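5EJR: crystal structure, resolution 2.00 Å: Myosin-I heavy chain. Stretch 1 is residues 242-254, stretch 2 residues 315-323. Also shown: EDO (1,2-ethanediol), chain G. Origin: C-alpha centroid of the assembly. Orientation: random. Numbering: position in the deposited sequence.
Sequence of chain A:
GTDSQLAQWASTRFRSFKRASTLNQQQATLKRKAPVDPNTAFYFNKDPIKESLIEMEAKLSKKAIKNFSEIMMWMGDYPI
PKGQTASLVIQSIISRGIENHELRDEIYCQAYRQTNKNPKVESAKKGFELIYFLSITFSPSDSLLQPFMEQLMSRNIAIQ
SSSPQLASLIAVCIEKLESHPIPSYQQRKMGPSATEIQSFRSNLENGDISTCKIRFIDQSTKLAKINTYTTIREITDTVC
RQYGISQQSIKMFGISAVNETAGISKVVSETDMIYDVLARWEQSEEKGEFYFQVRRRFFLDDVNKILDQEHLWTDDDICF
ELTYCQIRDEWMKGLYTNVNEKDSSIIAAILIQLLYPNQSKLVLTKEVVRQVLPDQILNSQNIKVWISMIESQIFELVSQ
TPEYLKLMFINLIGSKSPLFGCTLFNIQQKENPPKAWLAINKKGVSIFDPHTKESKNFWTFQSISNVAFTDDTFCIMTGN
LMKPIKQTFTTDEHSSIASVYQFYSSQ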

# COMPACT_ATOMS: atom_id res chain seq x y z
N GLN A 242 17.47 8.63 -4.99
CA GLN A 242 18.58 7.85 -4.41
C GLN A 242 19.27 7.00 -5.49
O GLN A 242 20.50 6.92 -5.53
N TYR A 243 18.48 6.36 -6.36
CA TYR A 243 19.02 5.55 -7.45
C TYR A 243 19.79 6.38 -8.49
O TYR A 243 20.68 5.86 -9.15
N GLY A 244 19.45 7.66 -8.61
CA GLY A 244 20.10 8.56 -9.55
C GLY A 244 19.27 8.91 -10.77
O GLY A 244 19.81 9.46 -11.72
N ILE A 245 17.94 8.61 -10.76
CA ILE A 245 17.05 8.95 -11.88
C ILE A 245 16.92 10.49 -11.85
O ILE A 245 16.78 11.04 -10.75
N SER A 246 17.02 11.16 -13.01
CA SER A 246 16.94 12.61 -13.08
C SER A 246 15.56 13.09 -12.72
O SER A 246 14.58 12.37 -12.91
N GLN A 247 15.50 14.33 -12.24
CA GLN A 247 14.28 14.98 -11.79
C GLN A 247 13.13 14.83 -12.78
O GLN A 247 12.05 14.43 -12.37
N GLN A 248 13.37 15.09 -14.06
CA GLN A 248 12.34 15.04 -15.09
C GLN A 248 11.81 13.63 -15.40
O GLN A 248 10.68 13.52 -15.89
N SER A 249 12.59 12.58 -15.09
CA SER A 249 12.18 11.20 -15.38
C SER A 249 11.41 10.53 -14.26
O SER A 249 10.73 9.53 -14.50
N ILE A 250 11.52 11.06 -13.05
CA ILE A 250 10.93 10.47 -11.84
C ILE A 250 9.42 10.25 -11.98
O ILE A 250 8.92 9.20 -11.56
N LYS A 251 8.72 11.17 -12.66
CA LYS A 251 7.28 11.04 -12.86
C LYS A 251 6.89 9.83 -13.71
O LYS A 251 5.72 9.49 -13.72
N MET A 252 7.82 9.23 -14.45
CA MET A 252 7.54 8.11 -15.35
C MET A 252 7.53 6.82 -14.58
O MET A 252 7.17 5.79 -15.13
N PHE A 253 8.00 6.87 -13.32
CA PHE A 253 8.14 5.70 -12.49
C PHE A 253 7.02 5.55 -11.49
O PHE A 253 6.37 6.53 -11.10
N GLY A 254 6.78 4.31 -11.10
CA GLY A 254 5.76 3.96 -10.12
C GLY A 254 6.22 2.75 -9.34
O GLY A 254 7.34 2.28 -9.52
N ASP A 315 19.10 10.41 -22.85
CA ASP A 315 19.60 11.58 -22.08
C ASP A 315 19.76 11.28 -20.59
O ASP A 315 20.77 11.62 -20.01
N ASP A 316 18.77 10.62 -19.99
CA ASP A 316 18.87 10.14 -18.63
C ASP A 316 19.35 8.69 -18.79
O ASP A 316 18.52 7.80 -19.03
N ASP A 317 20.67 8.46 -18.63
CA ASP A 317 21.25 7.13 -18.78
C ASP A 317 20.88 6.14 -17.67
O ASP A 317 20.86 4.93 -17.93
N ILE A 318 20.55 6.62 -16.47
CA ILE A 318 20.10 5.75 -15.38
C ILE A 318 18.69 5.25 -15.69
O ILE A 318 18.40 4.05 -15.57
N CYS A 319 17.81 6.18 -16.13
CA CYS A 319 16.46 5.82 -16.52
C CYS A 319 16.51 4.88 -17.74
O CYS A 319 15.71 3.95 -17.79
N PHE A 320 17.41 5.13 -18.70
CA PHE A 320 17.51 4.30 -19.90
C PHE A 320 17.91 2.88 -19.51
O PHE A 320 17.34 1.93 -20.01
N GLU A 321 18.86 2.77 -18.59
CA GLU A 321 19.35 1.48 -18.12
C GLU A 321 18.25 0.68 -17.40
O GLU A 321 18.08 -0.52 -17.67
N LEU A 322 17.47 1.34 -16.55
CA LEU A 322 16.36 0.70 -15.85
C LEU A 322 15.28 0.29 -16.82
O LEU A 322 14.67 -0.76 -16.65
N THR A 323 15.06 1.11 -17.86
CA THR A 323 14.08 0.81 -18.91
C THR A 323 14.49 -0.41 -19.69
O THR A 323 13.65 -1.29 -19.90

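The two stretches pack a helix that begins at Asp317 against a segment running from the end of one helix, through a turn, to the start of a strand, burying 443 Å² in total. The backbones come closest where Ile245 lies beside Cys319, their CA atoms 5.6 Å apart, and where Ser246 lies near Asp316, at 6.4 Å between CA atoms.

The polar contacts converge on Asp316, whose side chain points toward stretch 1 in the t rotamer (chi1 -173°). Its two carboxylate oxygens have different partners. Asp316 OD2 accepts three hydrogen bonds from the turn: from Ser246 N at 2.8 Å, from Ser246 OG at 2.9 Å and from Ser249 OG at 2.9 Å. Both serines point toward stretch 2, Ser246 as p and Ser249 as m, so their hydroxyls reach the same oxygen. Asp316 OD1 caps the helix from the N-cap position, accepting from Cys319 N at 3.1 Å with a nearly linear geometry, and from Ile318 N at 3.3 Å in a weak bond. A single carboxylate thus satisfies free amides at the helix start while tying that end to the turn. The turn has its own backbone support, with Ser249 N donating to Ser246 O at 3.0 Å.

A water extends this network. It donates to Asp316 OD1 at 2.6 Å and to Gly244 O at 2.7 Å, linking the cap to the backbone just after the first helix. Gly244 has positive phi, and at these backbone angles a CB would jam against the carbonyl oxygen of Tyr243, which by itself calls for glycine.

Apolar packing centres on Ile318 and Leu322, one helical turn apart and both pointing toward stretch 1. Ile318 (m, m) places CG2 3.5 Å from Tyr243 CD2, at the edge of the tyrosine ring, and 4.0 Å from Ile245 CG1. Leu322 (m, t) has the largest covered area of any residue here, 72 Å². Leu322 CD1 lies 3.6 Å from Tyr243 CE2, 3.6 Å from Ile245 CD1 and 4.1 Å from Phe253 CE2, so one methyl group meets three side chains. Tyr243 points toward the helix as t, and its OH, which is hydrogen-bonded elsewhere in the structure, lies 3.5 Å from Leu322 CD2. Ile245 (m, t) leaves its backbone sideways, yet its CD1 still reaches the leucine.

Phe253 (m, chi2 83°) points toward the helix from the start of the strand. Cys319, in the t rotamer, meets it through a sulfur-aromatic contact: Cys319 SG is 3.7 Å from Phe253 CE1 and 4.9 Å from the ring centroid, lying at the ring edge rather than over its face.

A 1,2-ethanediol molecule, probably from the crystallisation liquor, sits beside this contact. EDO O2 donates to Ser249 OG at 3.1 Å and lies 3.4 Å from Cys319 SG, while EDO O1 is 3.5 Å from Met252 CE. Ser249 OG therefore accepts from the diol while donating to Asp316.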

# COMPACT_ATOMS: atom_id res chain seq x y z
CB GLN A 242 18.06 6.92 -3.30
CG GLN A 242 17.91 7.62 -1.96
CD GLN A 242 17.49 6.65 -0.90
OE1 GLN A 242 18.28 5.81 -0.43
NE2 GLN A 242 16.24 6.73 -0.50
CB TYR A 243 17.89 4.75 -8.12
CG TYR A 243 18.39 3.54 -8.87
CD1 TYR A 243 18.62 2.34 -8.22
CD2 TYR A 243 18.62 3.60 -10.24
CE1 TYR A 243 19.08 1.22 -8.91
CE2 TYR A 243 19.11 2.50 -10.94
CZ TYR A 243 19.33 1.30 -10.27
OH TYR A 243 19.73 0.19 -10.96
CB ILE A 245 15.68 8.22 -11.72
CG1 ILE A 245 15.85 6.67 -11.83
CG2 ILE A 245 14.61 8.75 -12.70
CD1 ILE A 245 14.73 5.84 -11.19
CB SER A 246 17.34 13.14 -14.46
OG SER A 246 16.25 13.14 -15.37
CB GLN A 247 14.56 16.47 -11.45
CG GLN A 247 13.31 17.39 -11.35
CD GLN A 247 12.26 16.92 -10.37
OE1 GLN A 247 12.56 16.35 -9.32
NE2 GLN A 247 11.00 17.11 -10.74
CB GLN A 248 12.82 15.72 -16.38
CG GLN A 248 12.89 17.25 -16.26
CD GLN A 248 11.54 17.90 -16.01
OE1 GLN A 248 10.72 18.04 -16.92
NE2 GLN A 248 11.30 18.33 -14.78
CB SER A 249 13.41 10.35 -15.70
OG SER A 249 14.08 10.83 -16.85
CB ILE A 250 11.35 11.31 -10.59
CG1 ILE A 250 12.81 10.93 -10.23
CG2 ILE A 250 10.42 11.02 -9.40
CD1 ILE A 250 13.50 11.77 -9.23
CB LYS A 251 6.67 12.31 -13.48
CG LYS A 251 7.12 12.61 -14.92
CD LYS A 251 6.49 13.90 -15.49
CE LYS A 251 6.94 15.18 -14.80
NZ LYS A 251 8.34 15.54 -15.11
CB MET A 252 8.62 8.00 -16.48
CG MET A 252 8.83 9.28 -17.29
SD MET A 252 7.27 9.85 -17.97
CE MET A 252 7.76 11.51 -18.56
CB PHE A 253 9.53 5.71 -11.80
CG PHE A 253 10.67 5.39 -12.74
CD1 PHE A 253 11.24 6.38 -13.54
CD2 PHE A 253 11.15 4.09 -12.86
CE1 PHE A 253 12.26 6.07 -14.45
CE2 PHE A 253 12.15 3.78 -13.79
CZ PHE A 253 12.71 4.78 -14.56
CB ASP A 315 18.73 12.83 -22.28
CG ASP A 315 19.04 13.57 -23.57
OD1 ASP A 315 19.95 13.14 -24.31
OD2 ASP A 315 18.34 14.57 -23.85
CB ASP A 316 17.51 10.21 -17.90
CG ASP A 316 17.58 9.87 -16.42
OD1 ASP A 316 18.52 9.16 -16.02
OD2 ASP A 316 16.64 10.24 -15.68
CB ASP A 317 22.78 7.16 -18.99
CG ASP A 317 23.54 7.98 -17.98
OD1 ASP A 317 23.64 9.21 -18.18
OD2 ASP A 317 24.07 7.38 -17.02
CB ILE A 318 20.20 6.46 -13.99
CG1 ILE A 318 21.68 6.89 -13.64
CG2 ILE A 318 19.59 5.62 -12.88
CD1 ILE A 318 22.77 5.79 -13.78
CB CYS A 319 15.61 7.06 -16.80
SG CYS A 319 14.05 6.73 -17.64
CB PHE A 320 18.51 4.86 -20.91
CG PHE A 320 18.62 4.02 -22.17
CD1 PHE A 320 17.50 3.79 -22.97
CD2 PHE A 320 19.83 3.44 -22.54
CE1 PHE A 320 17.60 2.97 -24.11
CE2 PHE A 320 19.92 2.62 -23.68
CZ PHE A 320 18.81 2.42 -24.47
CB GLU A 321 20.63 1.67 -17.27
CG GLU A 321 21.37 0.38 -16.93
CD GLU A 321 21.68 -0.55 -18.10
OE1 GLU A 321 21.83 -0.07 -19.24
OE2 GLU A 321 21.76 -1.78 -17.86
CB LEU A 322 15.78 1.57 -14.76
CG LEU A 322 16.61 1.71 -13.50
CD1 LEU A 322 15.98 2.77 -12.60
CD2 LEU A 322 16.75 0.36 -12.75
CB THR A 323 13.85 2.03 -19.81
OG1 THR A 323 13.42 3.11 -18.97
CG2 THR A 323 12.80 1.77 -20.88
C1 EDO G . 12.05 11.26 -19.46
O1 EDO G . 10.88 11.78 -20.04
C2 EDO G . 12.30 9.81 -19.95
O2 EDO G . 13.63 9.42 -19.60
O HOH W 1 20.09 10.29 -14.30